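Local structure of putative branched-chain amino acid aminotransferase IlvE (Streptococcus mutans, 4DQN) at residues H19-R24 with E115-P120; I26-Y29 with W34-G37; S50-A53 with G57-A60; L76-M81 with K253-Y258; R85-A90 with V98-F103. The protein probably transfers amino groups between the branched-chain amino acids and 2-oxoglutarate with the help of pyridoxal 5'-phosphate. All coordinates share one frame; numbering follows the deposited sequence.

Interactions 3 and 4 are buried, whereas interactions 1, 2 and 5 are partly buried. Interaction 1 is wholly apolar, an aromatic side chain packed on leucine and proline between two loops. Interaction 2, in a hairpin at one end of the antiparallel sheet, depends on a carboxylate with several donors and on an aromatic pair. Interaction 3 has one backbone hydrogen bond with side-chain packing beside it, next to the second subunit. Interaction 4 joins the region of the antiparallel sheet to that of the mixed sheet through sparse side-chain contacts. Interaction 5 shares helix 79-92 with it, pairs a two-bond glutamine amide with Leu86-Phe103 packing, and touches interaction 2 through Lys102 and interaction 3 through Leu86 and Thr89.

Interaction 1 (H19-R24 with E115-P120); sequences HKLPFR and EEYVPP
Leu21 lies over one face of the Tyr117 ring, and this overlap is the buried, enclosed side of the contact. The branch carbon CG of Leu21 stands 3.9 Å from the centroid of the Tyr117 ring and 14° off its normal, a CH-pi contact displaced toward the CG end of the ring. The methyl CD2 of Leu21 continues along the tyrosine to Tyr117 CB, 3.8 Å away; the two side chains run past each other in opposite directions. Tyr117 CG stands anti to its own carbonyl carbon (chi1 -68°), an orientation that carries the ring across to the leucine. Leu127 of strand 126-136 touches both side chains, and Pro156 of strand 147-157 touches Leu21.

Toward the phenol end the contact is less enclosed, although the approach is shorter. Pro22, partly exposed, meets the ring obliquely, with its CD 3.5 Å from Tyr117 CE1, and the same CD lies 3.7 Å from Tyr117 OH. The contact joins the loop leading into strand 24-30 to the short 3-10 turn that follows helix 100-113. Alongside, Phe23 O is hydrogen-bonded to Asn114 ND2. Directly between the two segments no hydrogen bond forms, which implies that dispersion and the burial of apolar surface account for their own contact.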
# COMPACT_ATOMS: atom_id res chain seq x y z
N HIS A 19 -21.47 -6.68 5.07
CA HIS A 19 -22.38 -7.66 5.66
C HIS A 19 -21.75 -9.01 5.40
O HIS A 19 -21.16 -9.22 4.34
CB HIS A 19 -23.76 -7.62 4.97
CG HIS A 19 -24.43 -6.28 5.02
ND1 HIS A 19 -25.56 -6.05 5.76
CD2 HIS A 19 -24.12 -5.11 4.42
CE1 HIS A 19 -25.92 -4.78 5.62
NE2 HIS A 19 -25.06 -4.19 4.81
N LYS A 20 -21.87 -9.92 6.35
CA LYS A 20 -21.39 -11.29 6.15
C LYS A 20 -22.49 -12.17 5.56
O LYS A 20 -23.38 -12.63 6.28
CB LYS A 20 -20.91 -11.88 7.48
CG LYS A 20 -20.27 -13.26 7.36
CD LYS A 20 -19.87 -13.78 8.74
CE LYS A 20 -19.78 -15.29 8.74
NZ LYS A 20 -20.13 -15.86 10.08
N LEU A 21 -22.41 -12.42 4.26
CA LEU A 21 -23.42 -13.22 3.56
C LEU A 21 -23.06 -14.71 3.64
O LEU A 21 -21.92 -15.05 3.96
CB LEU A 21 -23.56 -12.75 2.10
CG LEU A 21 -24.68 -11.74 1.82
CD1 LEU A 21 -24.64 -10.59 2.80
CD2 LEU A 21 -24.62 -11.20 0.39
N PRO A 22 -24.03 -15.61 3.39
CA PRO A 22 -23.73 -17.04 3.54
C PRO A 22 -22.56 -17.59 2.71
O PRO A 22 -21.82 -18.42 3.25
CB PRO A 22 -25.03 -17.72 3.12
CG PRO A 22 -26.09 -16.71 3.41
CD PRO A 22 -25.46 -15.37 3.12
N PHE A 23 -22.38 -17.17 1.46
CA PHE A 23 -21.36 -17.78 0.60
C PHE A 23 -20.42 -16.76 -0.04
O PHE A 23 -20.87 -15.67 -0.42
CB PHE A 23 -22.02 -18.61 -0.50
CG PHE A 23 -22.86 -19.73 0.03
CD1 PHE A 23 -22.27 -20.91 0.48
CD2 PHE A 23 -24.24 -19.60 0.10
CE1 PHE A 23 -23.04 -21.93 1.00
CE2 PHE A 23 -25.02 -20.62 0.61
CZ PHE A 23 -24.42 -21.79 1.06
N ARG A 24 -19.13 -17.09 -0.13
CA ARG A 24 -18.19 -16.34 -0.98
C ARG A 24 -17.50 -17.34 -1.86
O ARG A 24 -17.40 -18.51 -1.50
CB ARG A 24 -17.04 -15.70 -0.21
CG ARG A 24 -17.35 -14.91 0.98
CD ARG A 24 -16.93 -15.66 2.22
NE ARG A 24 -18.10 -16.29 2.74
CZ ARG A 24 -19.10 -15.63 3.29
NH1 ARG A 24 -19.07 -14.30 3.43
NH2 ARG A 24 -20.13 -16.32 3.72
N GLU A 115 -28.55 -14.97 -4.04
CA GLU A 115 -29.49 -14.19 -4.85
C GLU A 115 -30.60 -13.55 -4.04
O GLU A 115 -31.15 -12.51 -4.43
CB GLU A 115 -30.07 -15.01 -6.02
CG GLU A 115 -30.65 -14.11 -7.13
CD GLU A 115 -30.88 -14.81 -8.47
OE1 GLU A 115 -29.94 -15.46 -8.99
OE2 GLU A 115 -32.00 -14.68 -9.01
N GLU A 116 -30.91 -14.14 -2.90
CA GLU A 116 -31.98 -13.60 -2.09
C GLU A 116 -31.53 -12.30 -1.41
O GLU A 116 -32.34 -11.57 -0.84
CB GLU A 116 -32.49 -14.65 -1.09
CG GLU A 116 -31.50 -15.02 0.03
CD GLU A 116 -30.36 -15.96 -0.39
OE1 GLU A 116 -30.16 -16.23 -1.60
OE2 GLU A 116 -29.64 -16.44 0.52
N TYR A 117 -30.23 -11.99 -1.49
CA TYR A 117 -29.74 -10.72 -0.94
C TYR A 117 -29.64 -9.61 -1.99
O TYR A 117 -29.32 -8.46 -1.66
CB TYR A 117 -28.38 -10.91 -0.25
CG TYR A 117 -28.46 -11.72 1.01
CD1 TYR A 117 -28.34 -13.11 0.97
CD2 TYR A 117 -28.65 -11.12 2.24
CE1 TYR A 117 -28.42 -13.86 2.11
CE2 TYR A 117 -28.73 -11.87 3.40
CZ TYR A 117 -28.61 -13.24 3.32
OH TYR A 117 -28.68 -14.01 4.45
N VAL A 118 -29.88 -9.94 -3.25
CA VAL A 118 -29.97 -8.91 -4.27
C VAL A 118 -31.28 -8.16 -4.03
O VAL A 118 -32.36 -8.74 -4.15
CB VAL A 118 -29.93 -9.51 -5.70
CG1 VAL A 118 -29.92 -8.40 -6.74
CG2 VAL A 118 -28.70 -10.40 -5.87
N PRO A 119 -31.20 -6.86 -3.66
CA PRO A 119 -32.37 -6.08 -3.25
C PRO A 119 -33.47 -6.06 -4.31
O PRO A 119 -33.17 -6.25 -5.49
CB PRO A 119 -31.80 -4.68 -3.06
CG PRO A 119 -30.34 -4.94 -2.66
CD PRO A 119 -29.96 -6.07 -3.57
N PRO A 120 -34.73 -5.86 -3.89
CA PRO A 120 -35.85 -5.81 -4.83
C PRO A 120 -35.78 -4.60 -5.76
O PRO A 120 -35.26 -3.56 -5.38
CB PRO A 120 -37.07 -5.66 -3.91
CG PRO A 120 -36.62 -6.14 -2.57
CD PRO A 120 -35.17 -5.75 -2.49

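Interaction 2 (I26-Y29 with W34-G37); sequences ISYY and WDDG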
# COMPACT_ATOMS: atom_id res chain seq x y z
N ILE A 26 -13.88 -18.57 -3.45
CA ILE A 26 -12.45 -18.50 -3.13
C ILE A 26 -11.68 -19.47 -4.03
O ILE A 26 -12.14 -20.59 -4.30
CB ILE A 26 -12.16 -18.78 -1.63
CG1 ILE A 26 -10.72 -18.41 -1.27
CG2 ILE A 26 -12.44 -20.25 -1.27
CD1 ILE A 26 -10.46 -18.34 0.25
N SER A 27 -10.52 -19.04 -4.49
CA SER A 27 -9.68 -19.83 -5.37
C SER A 27 -8.25 -19.57 -4.95
O SER A 27 -7.89 -18.44 -4.61
CB SER A 27 -9.88 -19.42 -6.84
OG SER A 27 -9.08 -20.20 -7.72
N TYR A 28 -7.43 -20.63 -4.96
CA TYR A 28 -6.05 -20.53 -4.52
C TYR A 28 -5.11 -20.71 -5.71
O TYR A 28 -5.35 -21.56 -6.57
CB TYR A 28 -5.73 -21.59 -3.45
CG TYR A 28 -6.49 -21.41 -2.14
CD1 TYR A 28 -7.80 -21.86 -2.01
CD2 TYR A 28 -5.88 -20.81 -1.05
CE1 TYR A 28 -8.49 -21.70 -0.81
CE2 TYR A 28 -6.56 -20.66 0.17
CZ TYR A 28 -7.87 -21.11 0.27
OH TYR A 28 -8.56 -20.95 1.45
N TYR A 29 -4.05 -19.91 -5.75
CA TYR A 29 -3.01 -20.07 -6.76
C TYR A 29 -1.79 -20.68 -6.09
O TYR A 29 -1.26 -20.14 -5.12
CB TYR A 29 -2.68 -18.70 -7.37
CG TYR A 29 -1.67 -18.68 -8.50
CD1 TYR A 29 -0.31 -18.67 -8.25
CD2 TYR A 29 -2.10 -18.60 -9.82
CE1 TYR A 29 0.61 -18.61 -9.29
CE2 TYR A 29 -1.18 -18.54 -10.87
CZ TYR A 29 0.17 -18.55 -10.59
OH TYR A 29 1.09 -18.49 -11.62
N TRP A 34 -4.01 -21.46 -10.92
CA TRP A 34 -5.22 -21.28 -10.11
C TRP A 34 -5.96 -22.61 -10.01
O TRP A 34 -6.05 -23.34 -10.99
CB TRP A 34 -6.20 -20.29 -10.77
CG TRP A 34 -5.74 -18.87 -10.72
CD1 TRP A 34 -5.27 -18.12 -11.75
CD2 TRP A 34 -5.70 -18.04 -9.55
NE1 TRP A 34 -4.94 -16.86 -11.30
CE2 TRP A 34 -5.19 -16.79 -9.96
CE3 TRP A 34 -6.07 -18.22 -8.21
CZ2 TRP A 34 -5.03 -15.73 -9.06
CZ3 TRP A 34 -5.89 -17.17 -7.32
CH2 TRP A 34 -5.38 -15.94 -7.75
N ASP A 35 -6.51 -22.92 -8.84
CA ASP A 35 -7.48 -24.02 -8.76
C ASP A 35 -8.78 -23.55 -9.40
O ASP A 35 -8.87 -22.40 -9.85
CB ASP A 35 -7.67 -24.55 -7.33
CG ASP A 35 -8.32 -23.54 -6.38
OD1 ASP A 35 -8.06 -23.65 -5.17
OD2 ASP A 35 -9.11 -22.66 -6.81
N ASP A 36 -9.79 -24.43 -9.45
CA ASP A 36 -11.05 -24.11 -10.13
C ASP A 36 -11.94 -23.17 -9.33
O ASP A 36 -12.92 -22.65 -9.86
CB ASP A 36 -11.85 -25.39 -10.41
CG ASP A 36 -11.17 -26.31 -11.39
OD1 ASP A 36 -10.19 -25.88 -12.06
OD2 ASP A 36 -11.61 -27.48 -11.50
N GLY A 37 -11.63 -22.98 -8.05
CA GLY A 37 -12.47 -22.15 -7.21
C GLY A 37 -13.61 -22.93 -6.58
O GLY A 37 -14.05 -23.95 -7.12
O HOH W 1 -10.88 -23.10 -3.66
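Trp34 and Tyr29 are paired across a beta hairpin, their side chains on the same face of the sheet, as an antiparallel non-hydrogen-bonded pair of strands 24-30 and 33-40. Tyr29 CB sits over the six-membered ring of Trp34, 3.6 Å from its centroid. Because Tyr29 CG is anti to its backbone N (chi1 -177°), the tyrosine ring then turns its edge onto the five-membered ring, a T-shaped stack with planes at 72°. The indole NE1 is taken up by the carbonyl of Gln97.

Asp35 follows, its N donating to Tyr28 O at 2.9 Å. Its carboxylate lies alongside Tyr28 and accepts Tyr28 N from above its plane, on OD1 (3.1 Å), with a weak, longer branch to OD2. Ser27 OG donates to Asp35 OD2 over 2.6 Å and also meets Lys102 of helix 100-113. Gly37 closes an Asx turn by giving its N to Asp35 OD2 at 2.8 Å; serine hydroxyl and glycine amide reach that oxygen from opposite faces of the carboxylate plane. Gly37 CA makes a CA-H...O contact with Ile26 O. A water gives its two hydrogens to Ile26 O, at 2.9 Å, and to Asp35 OD1, at 3.2 Å.

Interaction 3 (S50-A53 with G57-A60); sequences SSPA and GQEA
Pro52 and Gln58 meet across the short connection from helix 52-55 into strand 59-68, where the backbone carries the one hydrogen bond and side-chain packing lies beside it. Ser51, at the helix N-cap, makes no capping bond, its hydroxyl turning back to Ser48 O. At Pro52 the carbonyl O accepts from Gln58 N at 3.2 Å. This bond is nearly straight (173°), yet the donor comes from above the carbonyl plane, 45° out of it. The Pro52 ring lies alongside the Gln58 side chain, with Pro52 CB 3.4 Å from Gln58 OE1. Gln58 CG is anti to the backbone N (chi1 -158°) and the chain beyond is extended, a shape that takes the amide past the proline to Leu93 O and Ala145 N.

Ala53 CA makes a CH contact of 3.4 Å with Gln58 O, in the centre of an inverse gamma turn. Ala53 O lies 2.9 Å from Glu59 OE2, but both are acceptors and form no hydrogen bond. Glu59 OE1 receives a weak bond from Gly57 N of the second subunit, and the Glu59 OE2 atoms of both subunits lie close together. The Glu59 side chain is about 9 Å from that of Lys188, the predicted cofactor lysine, here without cofactor.

Strand 126-136 runs alongside, its Gly135 bonded to Ala53 and Gln58; on another side helix 79-92 touches Ala60, and Ala53 of the second subunit packs on Glu59.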
# COMPACT_ATOMS: atom_id res chain seq x y z
N SER A 50 3.35 -14.20 7.52
CA SER A 50 4.36 -13.62 6.65
C SER A 50 3.84 -13.33 5.24
O SER A 50 4.64 -13.19 4.31
CB SER A 50 5.55 -14.57 6.55
OG SER A 50 6.66 -13.85 6.07
N SER A 51 2.51 -13.25 5.08
CA SER A 51 1.90 -12.99 3.77
C SER A 51 2.30 -11.63 3.20
O SER A 51 2.11 -10.61 3.87
CB SER A 51 0.36 -13.03 3.87
OG SER A 51 -0.12 -14.32 4.21
N PRO A 52 2.81 -11.60 1.95
CA PRO A 52 3.14 -10.32 1.29
C PRO A 52 1.98 -9.32 1.22
O PRO A 52 2.24 -8.13 1.16
CB PRO A 52 3.53 -10.75 -0.13
CG PRO A 52 4.14 -12.12 0.09
CD PRO A 52 3.24 -12.76 1.14
N ALA A 53 0.72 -9.77 1.24
CA ALA A 53 -0.39 -8.82 1.25
C ALA A 53 -0.34 -7.95 2.51
O ALA A 53 -0.77 -6.80 2.49
CB ALA A 53 -1.73 -9.54 1.13
N GLY A 57 2.23 -4.93 0.91
CA GLY A 57 1.09 -4.37 0.19
C GLY A 57 0.73 -5.08 -1.10
O GLY A 57 0.19 -4.47 -2.04
N GLN A 58 1.02 -6.38 -1.18
CA GLN A 58 0.76 -7.07 -2.44
C GLN A 58 -0.70 -7.52 -2.44
O GLN A 58 -1.02 -8.67 -2.08
CB GLN A 58 1.72 -8.23 -2.68
CG GLN A 58 1.81 -8.61 -4.16
CD GLN A 58 2.59 -9.89 -4.41
OE1 GLN A 58 2.80 -10.70 -3.50
NE2 GLN A 58 3.02 -10.09 -5.65
N GLU A 59 -1.57 -6.59 -2.82
CA GLU A 59 -3.01 -6.78 -2.71
C GLU A 59 -3.72 -5.87 -3.70
O GLU A 59 -3.22 -4.80 -4.05
CB GLU A 59 -3.46 -6.44 -1.29
CG GLU A 59 -3.15 -4.99 -0.91
CD GLU A 59 -3.45 -4.67 0.53
OE1 GLU A 59 -3.98 -3.56 0.79
OE2 GLU A 59 -3.16 -5.51 1.41
N ALA A 60 -4.89 -6.32 -4.16
CA ALA A 60 -5.68 -5.55 -5.11
C ALA A 60 -7.13 -5.94 -4.95
O ALA A 60 -7.45 -7.04 -4.48
CB ALA A 60 -5.22 -5.85 -6.53

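Interaction 4 (L76-M81 with K253-Y258); sequences LFRPNM and KYSLLY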
# COMPACT_ATOMS: atom_id res chain seq x y z
N LEU A 76 -25.24 -8.45 -14.14
CA LEU A 76 -24.01 -7.70 -13.87
C LEU A 76 -23.84 -6.67 -14.96
O LEU A 76 -24.41 -6.80 -16.04
CB LEU A 76 -22.81 -8.65 -13.88
CG LEU A 76 -22.78 -9.68 -12.76
CD1 LEU A 76 -21.63 -10.66 -12.98
CD2 LEU A 76 -22.64 -8.98 -11.39
N PHE A 77 -23.06 -5.63 -14.66
CA PHE A 77 -22.83 -4.52 -15.58
C PHE A 77 -21.34 -4.41 -15.90
O PHE A 77 -20.53 -4.02 -15.05
CB PHE A 77 -23.35 -3.22 -14.94
CG PHE A 77 -23.04 -1.98 -15.73
CD1 PHE A 77 -23.81 -1.64 -16.85
CD2 PHE A 77 -22.00 -1.14 -15.35
CE1 PHE A 77 -23.52 -0.48 -17.58
CE2 PHE A 77 -21.71 0.01 -16.07
CZ PHE A 77 -22.47 0.34 -17.19
N ARG A 78 -21.00 -4.76 -17.14
CA ARG A 78 -19.63 -4.68 -17.65
C ARG A 78 -18.55 -5.35 -16.76
O ARG A 78 -17.49 -4.78 -16.56
CB ARG A 78 -19.26 -3.21 -17.90
CG ARG A 78 -20.20 -2.49 -18.89
CD ARG A 78 -19.93 -0.98 -18.98
NE ARG A 78 -19.04 -0.41 -20.01
CZ ARG A 78 -18.17 -1.05 -20.80
NH1 ARG A 78 -18.02 -2.35 -20.75
NH2 ARG A 78 -17.44 -0.36 -21.67
N PRO A 79 -18.81 -6.58 -16.25
CA PRO A 79 -17.80 -7.14 -15.35
C PRO A 79 -16.52 -7.50 -16.10
O PRO A 79 -15.49 -7.65 -15.45
CB PRO A 79 -18.48 -8.40 -14.83
CG PRO A 79 -19.43 -8.82 -15.94
CD PRO A 79 -19.94 -7.51 -16.47
N ASN A 80 -16.59 -7.65 -17.43
CA ASN A 80 -15.37 -7.82 -18.23
C ASN A 80 -14.39 -6.67 -18.03
O ASN A 80 -13.17 -6.88 -18.05
CB ASN A 80 -15.72 -7.94 -19.72
CG ASN A 80 -16.37 -6.69 -20.27
OD1 ASN A 80 -17.37 -6.20 -19.72
ND2 ASN A 80 -15.81 -6.14 -21.34
N MET A 81 -14.92 -5.47 -17.84
CA MET A 81 -14.07 -4.29 -17.61
C MET A 81 -13.37 -4.36 -16.26
O MET A 81 -12.18 -4.04 -16.16
CB MET A 81 -14.89 -3.00 -17.71
CG MET A 81 -15.45 -2.72 -19.09
SD MET A 81 -14.21 -2.40 -20.36
CE MET A 81 -13.78 -0.71 -19.91
N LYS A 253 -16.56 5.89 -15.44
CA LYS A 253 -16.08 6.96 -16.32
C LYS A 253 -16.11 6.59 -17.79
O LYS A 253 -16.56 7.38 -18.63
CB LYS A 253 -14.65 7.38 -15.94
CG LYS A 253 -13.97 8.13 -17.07
CD LYS A 253 -12.54 8.52 -16.77
CE LYS A 253 -11.57 7.39 -17.01
NZ LYS A 253 -10.18 7.85 -16.67
N TYR A 254 -15.64 5.39 -18.13
CA TYR A 254 -15.65 4.97 -19.52
C TYR A 254 -17.07 4.84 -20.02
O TYR A 254 -17.37 5.22 -21.16
CB TYR A 254 -14.88 3.65 -19.70
CG TYR A 254 -13.39 3.85 -19.60
CD1 TYR A 254 -12.79 4.96 -20.18
CD2 TYR A 254 -12.59 2.95 -18.90
CE1 TYR A 254 -11.44 5.17 -20.10
CE2 TYR A 254 -11.22 3.15 -18.81
CZ TYR A 254 -10.66 4.27 -19.41
OH TYR A 254 -9.30 4.50 -19.33
N SER A 255 -17.94 4.30 -19.17
CA SER A 255 -19.37 4.18 -19.50
C SER A 255 -20.03 5.54 -19.76
O SER A 255 -20.82 5.68 -20.69
CB SER A 255 -20.09 3.43 -18.38
OG SER A 255 -19.54 2.13 -18.24
N LEU A 256 -19.70 6.53 -18.93
CA LEU A 256 -20.25 7.88 -19.06
C LEU A 256 -19.72 8.56 -20.32
O LEU A 256 -20.48 9.22 -21.04
CB LEU A 256 -19.94 8.72 -17.82
CG LEU A 256 -20.79 8.36 -16.60
CD1 LEU A 256 -20.43 9.18 -15.38
CD2 LEU A 256 -22.29 8.51 -16.92
N LEU A 257 -18.43 8.40 -20.57
CA LEU A 257 -17.80 8.84 -21.82
C LEU A 257 -18.58 8.31 -23.02
O LEU A 257 -18.90 9.04 -23.97
CB LEU A 257 -16.39 8.27 -21.89
CG LEU A 257 -15.13 9.15 -21.94
CD1 LEU A 257 -15.41 10.61 -21.69
CD2 LEU A 257 -14.09 8.61 -20.97
N TYR A 258 -18.86 7.01 -22.96
CA TYR A 258 -19.54 6.31 -24.03
C TYR A 258 -20.96 6.84 -24.20
O TYR A 258 -21.36 7.20 -25.31
CB TYR A 258 -19.57 4.81 -23.72
CG TYR A 258 -20.12 3.94 -24.82
CD1 TYR A 258 -21.48 3.83 -25.04
CD2 TYR A 258 -19.27 3.20 -25.62
CE1 TYR A 258 -21.98 3.03 -26.05
CE2 TYR A 258 -19.75 2.39 -26.63
CZ TYR A 258 -21.11 2.31 -26.83
OH TYR A 258 -21.60 1.49 -27.83
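Arg78 and Ser255 supply the polar link between the segments. Arg78 NE donates to Ser255 OG at 3.1 Å, a weak bond because the angle at the hydrogen is only 122°; the hydroxyl lies at the edge of the guanidinium, near its plane. The bend of the arginine chain at chi3 (94°) turns NE toward the serine; Arg78 CD itself lies 3.2 Å from Ser255 OG. The serine oxygen has a stronger partner in Val251 O, one turn earlier in its own helix, and this bond is likely to fix its rotation. Arg78 in turn makes a cation-pi contact with Trp339.

The contact lies where strand 74-77, near the edge of the antiparallel sheet, passes into helix 79-92 with Arg78 at the N-cap position. Helix 251-262 belongs to the other half of the chain, among the strands of the mixed sheet, so the two halves meet here as they do in class-IV aminotransferases.

Van der Waals contact flanks the polar link. The Phe77 ring meets the Ser255 hydroxyl obliquely, Phe77 CZ 3.6 Å from Ser255 OG, and the ring carries Arg78 CG over the centre of one face. Leu325 of helix 316-329 touches both Phe77 and Ser255. The apolar pair is Met81 with Tyr254: Met81, its chain bent at chi2 and chi3, crosses Tyr254 at about a right angle and touches Tyr254 CD2 with its methyl CE at 4.0 Å.

Interaction 5 (R85-A90 with V98-F103); sequences RLQRTA and VPTDKF
Gln87 spends both hydrogens of its side-chain amide on the chain that leads into helix 100-113. Gln87 NE2 donates to Val98 O at 3.0 Å, a nearly straight bond (172°) whose acceptor lies in the amide plane. The second N-H goes to Thr100 OG1, also at 3.0 Å from Gln87 NE2 and with an angle of 162° at the hydrogen. Two acceptors so close to the amide plane should hold the carboxamide against rotation. Gln87 reaches them by a bend at chi2 (148°), and its side chain crosses that of Thr100 at about a right angle. Since the threonine hydroxyl stands anti to its own carbonyl carbon, it faces the glutamine. The aliphatic CG of Gln87 lies 3.5 Å from Val98 O. The amide therefore spans the start of the helix, for which Pro99 is the N-cap residue, and joins the residues that flank it.

Beyond this polar group the contact becomes apolar and buried. Leu86 points its methyl CD1 at the edge of the Phe103 ring, 3.9 Å from Phe103 CE2 and near the ring plane. The two side chains cross obliquely. The Leu86 side chain is about 6 Å from that of Lys188, the predicted cofactor-attachment lysine, and Thr89 OG1 is hydrogen-bonded to Lys188 N.

The contact closes the helix-loop-helix connection between helices 79-92 and 100-113, which lie against the antiparallel sheet. Leu86 also rests on Ala60 of strand 59-68 and Leu133 of strand 126-136, while Phe103 reaches Pro131 of the latter strand.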
# COMPACT_ATOMS: atom_id res chain seq x y z
N ARG A 85 -9.27 -4.61 -15.70
CA ARG A 85 -8.60 -3.68 -14.80
C ARG A 85 -7.82 -4.42 -13.70
O ARG A 85 -6.70 -4.02 -13.35
CB ARG A 85 -9.59 -2.67 -14.20
CG ARG A 85 -8.90 -1.62 -13.32
CD ARG A 85 -9.83 -0.50 -12.89
NE ARG A 85 -10.90 -0.96 -12.00
CZ ARG A 85 -11.85 -0.18 -11.50
NH1 ARG A 85 -11.89 1.11 -11.82
NH2 ARG A 85 -12.78 -0.68 -10.68
N LEU A 86 -8.41 -5.49 -13.16
CA LEU A 86 -7.73 -6.31 -12.16
C LEU A 86 -6.50 -6.99 -12.77
O LEU A 86 -5.52 -7.24 -12.06
CB LEU A 86 -8.67 -7.38 -11.59
CG LEU A 86 -8.65 -7.77 -10.10
CD1 LEU A 86 -9.05 -9.22 -9.87
CD2 LEU A 86 -7.36 -7.41 -9.36
N GLN A 87 -6.55 -7.31 -14.06
CA GLN A 87 -5.41 -7.94 -14.71
C GLN A 87 -4.25 -6.96 -14.82
O GLN A 87 -3.10 -7.31 -14.56
CB GLN A 87 -5.79 -8.49 -16.10
CG GLN A 87 -6.57 -9.81 -16.05
CD GLN A 87 -7.56 -9.95 -17.19
OE1 GLN A 87 -7.50 -9.20 -18.17
NE2 GLN A 87 -8.47 -10.90 -17.07
N ARG A 88 -4.56 -5.73 -15.20
CA ARG A 88 -3.52 -4.71 -15.26
C ARG A 88 -2.99 -4.37 -13.87
O ARG A 88 -1.79 -4.15 -13.69
CB ARG A 88 -4.06 -3.45 -15.95
CG ARG A 88 -4.22 -3.62 -17.45
CD ARG A 88 -4.59 -2.29 -18.09
NE ARG A 88 -6.00 -2.00 -17.89
CZ ARG A 88 -6.97 -2.48 -18.67
NH1 ARG A 88 -6.68 -3.28 -19.69
NH2 ARG A 88 -8.24 -2.17 -18.42
N THR A 89 -3.87 -4.37 -12.88
CA THR A 89 -3.46 -4.11 -11.49
C THR A 89 -2.53 -5.21 -10.98
O THR A 89 -1.53 -4.94 -10.29
CB THR A 89 -4.70 -3.97 -10.58
OG1 THR A 89 -5.46 -2.82 -10.98
CG2 THR A 89 -4.28 -3.78 -9.16
N ALA A 90 -2.85 -6.45 -11.32
CA ALA A 90 -2.03 -7.60 -10.94
C ALA A 90 -0.64 -7.50 -11.55
O ALA A 90 0.38 -7.73 -10.86
CB ALA A 90 -2.72 -8.88 -11.40
N VAL A 98 -6.03 -13.04 -12.91
CA VAL A 98 -7.24 -13.85 -12.89
C VAL A 98 -7.88 -13.65 -14.26
O VAL A 98 -8.25 -12.52 -14.60
CB VAL A 98 -8.22 -13.35 -11.80
CG1 VAL A 98 -9.57 -14.07 -11.89
CG2 VAL A 98 -7.62 -13.55 -10.41
N PRO A 99 -7.98 -14.72 -15.07
CA PRO A 99 -8.54 -14.56 -16.42
C PRO A 99 -9.98 -14.04 -16.40
O PRO A 99 -10.71 -14.26 -15.43
CB PRO A 99 -8.49 -15.99 -16.99
CG PRO A 99 -7.27 -16.62 -16.28
CD PRO A 99 -7.36 -16.05 -14.87
N THR A 100 -10.38 -13.36 -17.46
CA THR A 100 -11.70 -12.75 -17.53
C THR A 100 -12.83 -13.77 -17.37
O THR A 100 -13.79 -13.52 -16.64
CB THR A 100 -11.84 -11.98 -18.84
OG1 THR A 100 -10.84 -10.96 -18.87
CG2 THR A 100 -13.23 -11.34 -18.96
N ASP A 101 -12.72 -14.92 -18.04
CA ASP A 101 -13.78 -15.91 -17.88
C ASP A 101 -13.86 -16.44 -16.44
O ASP A 101 -14.95 -16.65 -15.93
CB ASP A 101 -13.71 -17.03 -18.93
CG ASP A 101 -12.45 -17.86 -18.85
OD1 ASP A 101 -12.34 -18.82 -19.64
OD2 ASP A 101 -11.55 -17.56 -18.02
N LYS A 102 -12.71 -16.62 -15.78
CA LYS A 102 -12.70 -17.06 -14.38
C LYS A 102 -13.36 -16.01 -13.49
O LYS A 102 -14.21 -16.34 -12.65
CB LYS A 102 -11.25 -17.32 -13.89
CG LYS A 102 -11.13 -17.77 -12.43
CD LYS A 102 -9.65 -17.94 -12.05
CE LYS A 102 -9.48 -18.47 -10.64
NZ LYS A 102 -10.13 -19.80 -10.42
N PHE A 103 -12.98 -14.75 -13.69
CA PHE A 103 -13.49 -13.62 -12.92
C PHE A 103 -15.02 -13.49 -13.03
O PHE A 103 -15.73 -13.38 -12.02
CB PHE A 103 -12.81 -12.33 -13.42
CG PHE A 103 -13.22 -11.08 -12.67
CD1 PHE A 103 -14.41 -10.42 -12.98
CD2 PHE A 103 -12.39 -10.54 -11.69
CE1 PHE A 103 -14.79 -9.26 -12.29
CE2 PHE A 103 -12.74 -9.37 -11.00
CZ PHE A 103 -13.95 -8.73 -11.31